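Local coordinates for general stress protein 26 (Bacillus anthracis, PDB 3EC6) that binds flavin-adenine dinucleotide in a fold of the pyridoxamine 5'-phosphate oxidase family and is probably a flavin-dependent stress protein of undetermined reaction, at residues A[34-39]-A[99-104]; A[43-48]-A[111-116]. All coordinates share one frame; numbering follows the deposited sequence.

Contact 1: residues A[34-39]-A[99-104]; sequences MFFHED and NSLKRW. With FAD (flavin-adenine dinucleotide), chain B; SO4 (sulfate ion), chain C.
The selenium of Met34, a selenomethionine in this crystal, and the indole of Trp104 meet beside a flavin that both residues hold. In this flavin-binding split-barrel fold of the pyridoxamine 5'-phosphate oxidase family, strand 27-38 passes one margin of the isoalloxazine, while the 3-10 turn 99-103 carries Trp104 over its face. Met34 grips the cofactor through its backbone: its N donates to FAD O4 at 3.1 Å, with a weak second bond to FAD N5. Its side chain runs on toward the turn, where SE lies 3.8 Å from Ser100 CB and reaches Trp104 CZ3 at the edge of the indole, near the ring plane. The Met34 chain then bends at SE (chi3 20°), and CE ends 4.3 Å from Leu101 CD2. The other branch of Leu101, CD1, touches the tip of the Phe36 ring at CZ, a purely apolar meeting; Phe96 of helix 90-96 packs against that same ring.

Trp104 is sandwiched. One face of its indole takes FAD C10, offset toward the rim and 3.3 Å above the plane, and the opposite face is covered at its centre by Arg103 CB. Trp104 CZ2 comes to 3.2 Å from FAD N10, a tight approach. Arg103 is braced in turn: NH1 donates to Ser100 O within the guanidinium plane and on a carbonyl lone pair, and NH2 forms a salt bridge with Asp74 of the second subunit. A sulfate, probably from the crystallisation liquor, joins two polar side chains of the turn, receiving Ser100 OG at its O4 (2.6 Å) and Arg103 NH1 at its O1.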
loop_
_atom_site.group_PDB
_atom_site.type_symbol
_atom_site.label_atom_id
_atom_site.label_comp_id
_atom_site.label_asym_id
_atom_site.label_seq_id
_atom_site.Cartn_x
_atom_site.Cartn_y
_atom_site.Cartn_z
HETATM N N MSE A 34 6.254 7.329 -7.014
HETATM C CA MSE A 34 6.011 8.770 -7.102
HETATM C C MSE A 34 4.819 9.037 -8.011
HETATM O O MSE A 34 4.729 8.503 -9.110
HETATM C CB MSE A 34 7.238 9.459 -7.683
HETATM C CG MSE A 34 8.383 9.200 -6.808
HETATM SE SE MSE A 34 9.976 10.119 -7.382
HETATM C CE MSE A 34 9.157 11.434 -8.464
ATOM N N PHE A 35 3.922 9.910 -7.575
ATOM C CA PHE A 35 2.736 10.210 -8.375
ATOM C C PHE A 35 2.730 11.605 -8.957
ATOM O O PHE A 35 2.900 12.602 -8.214
ATOM C CB PHE A 35 1.448 10.014 -7.515
ATOM C CG PHE A 35 1.122 8.588 -7.260
ATOM C CD1 PHE A 35 0.214 7.908 -8.073
ATOM C CD2 PHE A 35 1.779 7.898 -6.207
ATOM C CE1 PHE A 35 -0.073 6.518 -7.826
ATOM C CE2 PHE A 35 1.504 6.511 -6.006
ATOM C CZ PHE A 35 0.587 5.839 -6.796
ATOM N N PHE A 36 2.438 11.686 -10.259
ATOM C CA PHE A 36 2.163 12.971 -10.936
ATOM C C PHE A 36 0.705 13.034 -11.322
ATOM O O PHE A 36 -0.044 12.106 -11.070
ATOM C CB PHE A 36 3.026 13.056 -12.213
ATOM C CG PHE A 36 4.451 12.755 -11.954
ATOM C CD1 PHE A 36 5.293 13.734 -11.482
ATOM C CD2 PHE A 36 4.930 11.452 -12.090
ATOM C CE1 PHE A 36 6.648 13.433 -11.179
ATOM C CE2 PHE A 36 6.289 11.141 -11.808
ATOM C CZ PHE A 36 7.130 12.128 -11.359
ATOM N N HIS A 37 0.256 14.149 -11.903
ATOM C CA HIS A 37 -1.176 14.195 -12.201
ATOM C C HIS A 37 -1.488 15.255 -13.256
ATOM O O HIS A 37 -0.662 16.188 -13.483
ATOM C CB HIS A 37 -1.972 14.500 -10.919
ATOM C CG HIS A 37 -1.952 15.934 -10.580
ATOM N ND1 HIS A 37 -0.856 16.534 -10.005
ATOM C CD2 HIS A 37 -2.867 16.916 -10.799
ATOM C CE1 HIS A 37 -1.093 17.830 -9.880
ATOM N NE2 HIS A 37 -2.310 18.084 -10.329
ATOM N N GLU A 38 -2.622 15.051 -13.918
ATOM C CA GLU A 38 -3.276 16.081 -14.711
ATOM C C GLU A 38 -4.704 16.117 -14.241
ATOM O O GLU A 38 -5.458 15.174 -14.458
ATOM C CB GLU A 38 -3.187 15.732 -16.153
ATOM C CG GLU A 38 -1.878 16.259 -16.691
ATOM C CD GLU A 38 -1.911 16.387 -18.181
ATOM O OE1 GLU A 38 -2.779 15.729 -18.815
ATOM O OE2 GLU A 38 -1.067 17.136 -18.722
ATOM N N ASP A 39 -5.047 17.212 -13.576
ATOM C CA ASP A 39 -6.306 17.274 -12.844
ATOM C C ASP A 39 -6.392 16.052 -11.907
ATOM O O ASP A 39 -5.500 15.848 -11.076
ATOM C CB ASP A 39 -7.472 17.378 -13.809
ATOM C CG ASP A 39 -7.499 18.733 -14.517
ATOM O OD1 ASP A 39 -7.295 19.772 -13.834
ATOM O OD2 ASP A 39 -7.714 18.730 -15.740
ATOM N N ASN A 99 14.852 14.313 -12.018
ATOM C CA ASN A 99 16.055 13.485 -11.766
ATOM C C ASN A 99 15.839 12.379 -10.715
ATOM O O ASN A 99 16.631 11.437 -10.637
ATOM C CB ASN A 99 17.280 14.350 -11.454
ATOM C CG ASN A 99 17.771 15.123 -12.702
ATOM O OD1 ASN A 99 17.431 14.762 -13.860
ATOM N ND2 ASN A 99 18.577 16.160 -12.477
ATOM N N SER A 100 14.752 12.446 -9.922
ATOM C CA SER A 100 14.531 11.357 -8.998
ATOM C C SER A 100 14.292 10.058 -9.750
ATOM O O SER A 100 14.625 8.968 -9.232
ATOM C CB SER A 100 13.334 11.635 -8.087
ATOM O OG SER A 100 13.557 12.894 -7.435
ATOM N N LEU A 101 13.761 10.190 -10.980
ATOM C CA LEU A 101 13.472 8.984 -11.805
ATOM C C LEU A 101 14.727 8.270 -12.313
ATOM O O LEU A 101 14.636 7.144 -12.836
ATOM C CB LEU A 101 12.508 9.309 -12.940
ATOM C CG LEU A 101 11.188 9.960 -12.511
ATOM C CD1 LEU A 101 10.442 10.347 -13.807
ATOM C CD2 LEU A 101 10.393 8.916 -11.723
ATOM N N LYS A 102 15.902 8.879 -12.132
ATOM C CA LYS A 102 17.162 8.310 -12.626
ATOM C C LYS A 102 17.520 7.019 -11.870
ATOM O O LYS A 102 18.389 6.283 -12.293
ATOM C CB LYS A 102 18.315 9.356 -12.583
ATOM C CG LYS A 102 18.172 10.355 -13.692
ATOM C CD LYS A 102 19.323 11.377 -13.716
ATOM C CE LYS A 102 20.660 10.836 -14.315
ATOM N NZ LYS A 102 20.558 9.847 -15.518
ATOM N N ARG A 103 16.811 6.751 -10.773
ATOM C CA ARG A 103 16.991 5.492 -10.079
ATOM C C ARG A 103 16.520 4.357 -10.940
ATOM O O ARG A 103 17.022 3.221 -10.813
ATOM C CB ARG A 103 16.187 5.467 -8.769
ATOM C CG ARG A 103 16.712 6.452 -7.743
ATOM C CD ARG A 103 15.715 6.567 -6.570
ATOM N NE ARG A 103 16.273 7.346 -5.456
ATOM C CZ ARG A 103 16.249 8.663 -5.360
ATOM N NH1 ARG A 103 15.731 9.436 -6.324
ATOM N NH2 ARG A 103 16.762 9.228 -4.271
ATOM N N TRP A 104 15.516 4.629 -11.778
ATOM C CA TRP A 104 14.846 3.529 -12.505
ATOM C C TRP A 104 14.892 3.651 -14.025
ATOM O O TRP A 104 14.584 2.669 -14.701
ATOM C CB TRP A 104 13.367 3.429 -12.065
ATOM C CG TRP A 104 13.275 3.337 -10.569
ATOM C CD1 TRP A 104 13.604 2.247 -9.775
ATOM C CD2 TRP A 104 12.879 4.377 -9.688
ATOM N NE1 TRP A 104 13.403 2.573 -8.440
ATOM C CE2 TRP A 104 12.993 3.876 -8.357
ATOM C CE3 TRP A 104 12.460 5.694 -9.885
ATOM C CZ2 TRP A 104 12.668 4.675 -7.222
ATOM C CZ3 TRP A 104 12.145 6.503 -8.748
ATOM C CH2 TRP A 104 12.262 5.972 -7.443
HETATM P PA FAD B . 9.681 -5.300 -10.364
HETATM O O1A FAD B . 9.136 -5.560 -11.760
HETATM O O2A FAD B . 11.104 -4.772 -10.352
HETATM O O5B FAD B . 9.773 -6.676 -9.478
HETATM C C5B FAD B . 10.074 -6.525 -8.111
HETATM C C4B FAD B . 8.888 -7.159 -7.413
HETATM O O4B FAD B . 8.973 -8.588 -7.594
HETATM C C3B FAD B . 8.925 -6.835 -5.923
HETATM O O3B FAD B . 8.002 -5.794 -5.603
HETATM C C2B FAD B . 8.677 -8.199 -5.280
HETATM O O2B FAD B . 7.296 -8.377 -5.012
HETATM C C1B FAD B . 9.110 -9.222 -6.333
HETATM N N9A FAD B . 10.527 -9.623 -6.146
HETATM C C8A FAD B . 11.516 -8.865 -5.561
HETATM N N7A FAD B . 12.671 -9.575 -5.562
HETATM C C5A FAD B . 12.446 -10.766 -6.148
HETATM C C6A FAD B . 13.302 -11.840 -6.388
HETATM N N6A FAD B . 14.483 -11.882 -5.752
HETATM N N1A FAD B . 12.779 -12.964 -7.005
HETATM C C2A FAD B . 11.437 -13.011 -7.376
HETATM N N3A FAD B . 10.595 -11.930 -7.132
HETATM C C4A FAD B . 11.102 -10.819 -6.524
HETATM N N1 FAD B . 9.809 2.666 -9.111
HETATM C C2 FAD B . 9.385 3.217 -10.303
HETATM O O2 FAD B . 9.545 2.507 -11.301
HETATM N N3 FAD B . 8.779 4.450 -10.350
HETATM C C4 FAD B . 8.621 5.198 -9.203
HETATM O O4 FAD B . 8.065 6.333 -9.260
HETATM C C4X FAD B . 9.107 4.688 -7.982
HETATM N N5 FAD B . 8.962 5.446 -6.831
HETATM C C5X FAD B . 9.451 4.930 -5.638
HETATM C C6 FAD B . 9.311 5.735 -4.492
HETATM C C7 FAD B . 9.772 5.197 -3.286
HETATM C C7M FAD B . 9.638 6.052 -2.049
HETATM C C8 FAD B . 10.351 3.911 -3.227
HETATM C C8M FAD B . 10.836 3.294 -1.923
HETATM C C9 FAD B . 10.434 3.106 -4.370
HETATM C C9A FAD B . 9.990 3.631 -5.599
HETATM N N10 FAD B . 10.089 2.859 -6.751
HETATM C C10 FAD B . 9.662 3.409 -7.959
HETATM C "C1'" FAD B . 10.535 1.434 -6.768
HETATM C "C2'" FAD B . 9.380 0.421 -6.739
HETATM O "O2'" FAD B . 8.583 0.586 -5.563
HETATM C "C3'" FAD B . 9.993 -0.980 -6.682
HETATM O "O3'" FAD B . 10.848 -1.101 -7.831
HETATM C "C4'" FAD B . 8.924 -2.065 -6.696
HETATM O "O4'" FAD B . 9.477 -3.380 -6.365
HETATM C "C5'" FAD B . 8.253 -2.135 -8.078
HETATM O "O5'" FAD B . 7.310 -3.196 -8.077
HETATM P P FAD B . 7.281 -4.069 -9.432
HETATM O O1P FAD B . 6.459 -5.340 -9.244
HETATM O O2P FAD B . 6.977 -3.240 -10.647
HETATM O O3P FAD B . 8.850 -4.386 -9.400
HETATM S S SO4 C . 15.909 13.096 -4.998
HETATM O O1 SO4 C . 16.285 12.170 -6.080
HETATM O O2 SO4 C . 15.997 12.375 -3.721
HETATM O O3 SO4 C . 16.810 14.253 -4.983
HETATM O O4 SO4 C . 14.570 13.666 -5.172
#

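Contact 2: residues A[43-48]-A[111-116]; sequences YVATDR and PNYVLI. With FAD (flavin-adenine dinucleotide), chain B.
Thr46 sits beside Val114 in an antiparallel strand pair that forms part of the flavin-binding split barrel, with strand 41-47 running against the start of strand 113-126. Four backbone bonds join Val44 to Ile116 and Thr46 to Val114. The side chains of these four residues share one face of the sheet, and helix 51-58 packs there through Ile53.

Thr46 has OG1 anti to its backbone N (chi1 -163°), and this hydroxyl binds FAD O2 at 2.7 Å. The same rotation puts CG2 in the crowded position between N and the carbonyl carbon, 4.0 Å from Ile116 CD1. Next to it, Ala45 O accepts from FAD N3 in a nearly straight bond (175°), so consecutive residues read the polar edge of the pyrimidine ring.

On the face of Ala45 and Leu115, the small CB of Ala45 lies 3.5 Å from Tyr113 CE1 and also meets Leu115 CD2. Leu115 splits its branches: CD2 goes to Ala45, while CD1 reaches Tyr43 CD1. The far end of Tyr113 is fixed by its OH, bonded to Lys93 O.

Just past the end of strand 41-47, opposite the start of strand 113-126, Arg48 folds back, its chain bent at chi3 (72°). Val114 CG1 lies over one face of the guanidinium, offset toward the rim, and NH2 also forms a salt bridge with Glu88. A water bonded to Asn112 OD1 makes a weak link to NE. Two nitrogens of Arg48 grip a single acceptor side-on, NE at 3.1 Å and NH2 at 2.9 Å from Pro111 O, which lies close to the guanidinium plane.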
loop_
_atom_site.group_PDB
_atom_site.type_symbol
_atom_site.label_atom_id
_atom_site.label_comp_id
_atom_site.label_asym_id
_atom_site.label_seq_id
_atom_site.Cartn_x
_atom_site.Cartn_y
_atom_site.Cartn_z
ATOM N N TYR A 43 -0.567 9.765 -12.672
ATOM C CA TYR A 43 0.400 9.088 -13.569
ATOM C C TYR A 43 1.618 8.673 -12.747
ATOM O O TYR A 43 2.028 9.403 -11.841
ATOM C CB TYR A 43 0.920 10.039 -14.658
ATOM C CG TYR A 43 -0.134 10.492 -15.680
ATOM C CD1 TYR A 43 -0.350 9.736 -16.852
ATOM C CD2 TYR A 43 -0.930 11.619 -15.444
ATOM C CE1 TYR A 43 -1.337 10.122 -17.816
ATOM C CE2 TYR A 43 -1.921 11.988 -16.360
ATOM C CZ TYR A 43 -2.114 11.250 -17.531
ATOM O OH TYR A 43 -3.086 11.594 -18.460
ATOM N N VAL A 44 2.177 7.517 -13.059
ATOM C CA VAL A 44 3.419 7.065 -12.403
ATOM C C VAL A 44 4.399 6.714 -13.535
ATOM O O VAL A 44 4.017 6.074 -14.520
ATOM C CB VAL A 44 3.163 5.808 -11.573
ATOM C CG1 VAL A 44 4.463 5.227 -11.029
ATOM C CG2 VAL A 44 2.216 6.160 -10.403
ATOM N N ALA A 45 5.642 7.151 -13.387
ATOM C CA ALA A 45 6.700 6.849 -14.342
ATOM C C ALA A 45 7.362 5.568 -13.916
ATOM O O ALA A 45 7.725 5.402 -12.724
ATOM C CB ALA A 45 7.696 8.020 -14.366
ATOM N N THR A 46 7.544 4.634 -14.857
ATOM C CA THR A 46 8.178 3.370 -14.511
ATOM C C THR A 46 8.861 2.758 -15.730
ATOM O O THR A 46 8.745 3.302 -16.858
ATOM C CB THR A 46 7.206 2.386 -13.774
ATOM O OG1 THR A 46 7.977 1.371 -13.135
ATOM C CG2 THR A 46 6.201 1.771 -14.738
ATOM N N ASP A 47 9.499 1.616 -15.512
ATOM C CA ASP A 47 10.152 0.886 -16.596
ATOM C C ASP A 47 9.101 -0.026 -17.229
ATOM O O ASP A 47 8.268 -0.666 -16.520
ATOM C CB ASP A 47 11.277 0.044 -15.979
ATOM C CG ASP A 47 11.909 -0.923 -16.979
ATOM O OD1 ASP A 47 12.815 -0.525 -17.720
ATOM O OD2 ASP A 47 11.491 -2.109 -16.999
ATOM N N ARG A 48 9.128 -0.111 -18.559
ATOM C CA ARG A 48 8.089 -0.897 -19.253
ATOM C C ARG A 48 8.128 -2.406 -18.986
ATOM O O ARG A 48 7.109 -3.077 -19.176
ATOM C CB ARG A 48 8.073 -0.634 -20.747
ATOM C CG ARG A 48 9.169 -1.265 -21.473
ATOM C CD ARG A 48 8.796 -1.292 -22.986
ATOM N NE ARG A 48 8.868 0.051 -23.567
ATOM C CZ ARG A 48 7.844 0.715 -24.122
ATOM N NH1 ARG A 48 6.594 0.212 -24.188
ATOM N NH2 ARG A 48 8.071 1.927 -24.597
ATOM N N PRO A 111 13.783 4.547 -24.080
ATOM C CA PRO A 111 12.664 3.757 -24.616
ATOM C C PRO A 111 11.928 2.908 -23.570
ATOM O O PRO A 111 10.762 2.557 -23.798
ATOM C CB PRO A 111 13.338 2.840 -25.674
ATOM C CG PRO A 111 14.732 2.908 -25.402
ATOM C CD PRO A 111 15.048 4.197 -24.751
ATOM N N ASN A 112 12.579 2.609 -22.436
ATOM C CA ASN A 112 11.948 1.883 -21.351
ATOM C C ASN A 112 10.995 2.721 -20.481
ATOM O O ASN A 112 10.267 2.153 -19.687
ATOM C CB ASN A 112 12.999 1.225 -20.450
ATOM C CG ASN A 112 13.825 0.178 -21.220
ATOM O OD1 ASN A 112 13.240 -0.599 -22.002
ATOM N ND2 ASN A 112 15.124 0.123 -20.992
ATOM N N TYR A 113 11.009 4.051 -20.651
ATOM C CA TYR A 113 10.151 4.921 -19.817
ATOM C C TYR A 113 8.719 4.889 -20.361
ATOM O O TYR A 113 8.448 5.245 -21.506
ATOM C CB TYR A 113 10.748 6.330 -19.902
ATOM C CG TYR A 113 9.988 7.494 -19.273
ATOM C CD1 TYR A 113 8.973 7.285 -18.315
ATOM C CD2 TYR A 113 10.351 8.823 -19.624
ATOM C CE1 TYR A 113 8.315 8.333 -17.767
ATOM C CE2 TYR A 113 9.696 9.925 -19.052
ATOM C CZ TYR A 113 8.670 9.640 -18.120
ATOM O OH TYR A 113 8.027 10.716 -17.547
ATOM N N VAL A 114 7.806 4.466 -19.513
ATOM C CA VAL A 114 6.378 4.607 -19.848
ATOM C C VAL A 114 5.714 5.196 -18.631
ATOM O O VAL A 114 6.279 5.213 -17.515
ATOM C CB VAL A 114 5.709 3.244 -20.178
ATOM C CG1 VAL A 114 6.356 2.645 -21.429
ATOM C CG2 VAL A 114 5.820 2.253 -18.989
ATOM N N LEU A 115 4.496 5.665 -18.839
ATOM C CA LEU A 115 3.661 6.127 -17.725
ATOM C C LEU A 115 2.514 5.141 -17.487
ATOM O O LEU A 115 1.893 4.646 -18.427
ATOM C CB LEU A 115 3.064 7.515 -18.012
ATOM C CG LEU A 115 4.066 8.671 -18.064
ATOM C CD1 LEU A 115 3.365 9.884 -18.705
ATOM C CD2 LEU A 115 4.616 8.996 -16.687
ATOM N N ILE A 116 2.231 4.882 -16.205
ATOM C CA ILE A 116 0.959 4.241 -15.870
ATOM C C ILE A 116 -0.053 5.371 -15.607
ATOM O O ILE A 116 0.190 6.249 -14.792
ATOM C CB ILE A 116 1.118 3.428 -14.633
ATOM C CG1 ILE A 116 2.120 2.311 -14.858
ATOM C CG2 ILE A 116 -0.256 2.885 -14.238
ATOM C CD1 ILE A 116 2.435 1.517 -13.551
HETATM P PA FAD B . 9.681 -5.300 -10.364
HETATM O O1A FAD B . 9.136 -5.560 -11.760
HETATM O O2A FAD B . 11.104 -4.772 -10.352
HETATM O O5B FAD B . 9.773 -6.676 -9.478
HETATM C C5B FAD B . 10.074 -6.525 -8.111
HETATM C C4B FAD B . 8.888 -7.159 -7.413
HETATM O O4B FAD B . 8.973 -8.588 -7.594
HETATM C C3B FAD B . 8.925 -6.835 -5.923
HETATM O O3B FAD B . 8.002 -5.794 -5.603
HETATM C C2B FAD B . 8.677 -8.199 -5.280
HETATM O O2B FAD B . 7.296 -8.377 -5.012
HETATM C C1B FAD B . 9.110 -9.222 -6.333
HETATM N N9A FAD B . 10.527 -9.623 -6.146
HETATM C C8A FAD B . 11.516 -8.865 -5.561
HETATM N N7A FAD B . 12.671 -9.575 -5.562
HETATM C C5A FAD B . 12.446 -10.766 -6.148
HETATM C C6A FAD B . 13.302 -11.840 -6.388
HETATM N N6A FAD B . 14.483 -11.882 -5.752
HETATM N N1A FAD B . 12.779 -12.964 -7.005
HETATM C C2A FAD B . 11.437 -13.011 -7.376
HETATM N N3A FAD B . 10.595 -11.930 -7.132
HETATM C C4A FAD B . 11.102 -10.819 -6.524
HETATM N N1 FAD B . 9.809 2.666 -9.111
HETATM C C2 FAD B . 9.385 3.217 -10.303
HETATM O O2 FAD B . 9.545 2.507 -11.301
HETATM N N3 FAD B . 8.779 4.450 -10.350
HETATM C C4 FAD B . 8.621 5.198 -9.203
HETATM O O4 FAD B . 8.065 6.333 -9.260
HETATM C C4X FAD B . 9.107 4.688 -7.982
HETATM N N5 FAD B . 8.962 5.446 -6.831
HETATM C C5X FAD B . 9.451 4.930 -5.638
HETATM C C6 FAD B . 9.311 5.735 -4.492
HETATM C C7 FAD B . 9.772 5.197 -3.286
HETATM C C7M FAD B . 9.638 6.052 -2.049
HETATM C C8 FAD B . 10.351 3.911 -3.227
HETATM C C8M FAD B . 10.836 3.294 -1.923
HETATM C C9 FAD B . 10.434 3.106 -4.370
HETATM C C9A FAD B . 9.990 3.631 -5.599
HETATM N N10 FAD B . 10.089 2.859 -6.751
HETATM C C10 FAD B . 9.662 3.409 -7.959
HETATM C "C1'" FAD B . 10.535 1.434 -6.768
HETATM C "C2'" FAD B . 9.380 0.421 -6.739
HETATM O "O2'" FAD B . 8.583 0.586 -5.563
HETATM C "C3'" FAD B . 9.993 -0.980 -6.682
HETATM O "O3'" FAD B . 10.848 -1.101 -7.831
HETATM C "C4'" FAD B . 8.924 -2.065 -6.696
HETATM O "O4'" FAD B . 9.477 -3.380 -6.365
HETATM C "C5'" FAD B . 8.253 -2.135 -8.078
HETATM O "O5'" FAD B . 7.310 -3.196 -8.077
HETATM P P FAD B . 7.281 -4.069 -9.432
HETATM O O1P FAD B . 6.459 -5.340 -9.244
HETATM O O2P FAD B . 6.977 -3.240 -10.647
HETATM O O3P FAD B . 8.850 -4.386 -9.400
HETATM O O HOH W 1 11.851 -0.560 -24.396
#

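In the fold
Contacts 1 and 2 are both mainly buried, and their centres lie 9 Å apart. Strands 27-38 and 41-47 are consecutive in the chain and neighbours in one sheet, so the pairing of Phe36 with Tyr43 joins them directly, and Leu101 CD1 packs on Ala45 CB 3.6 Å away. Contact 2 is strand pairing, with a backbone ladder and a polar cluster at its Arg48 end. Contact 1 sets a strand against a 3-10 turn through side chains alone, its outer edge reaching the second subunit. Both touch the same flavin, contact 1 with a backbone N-H at its edge and an indole over its face, contact 2 with a carbonyl and a hydroxyl on the pyrimidine side.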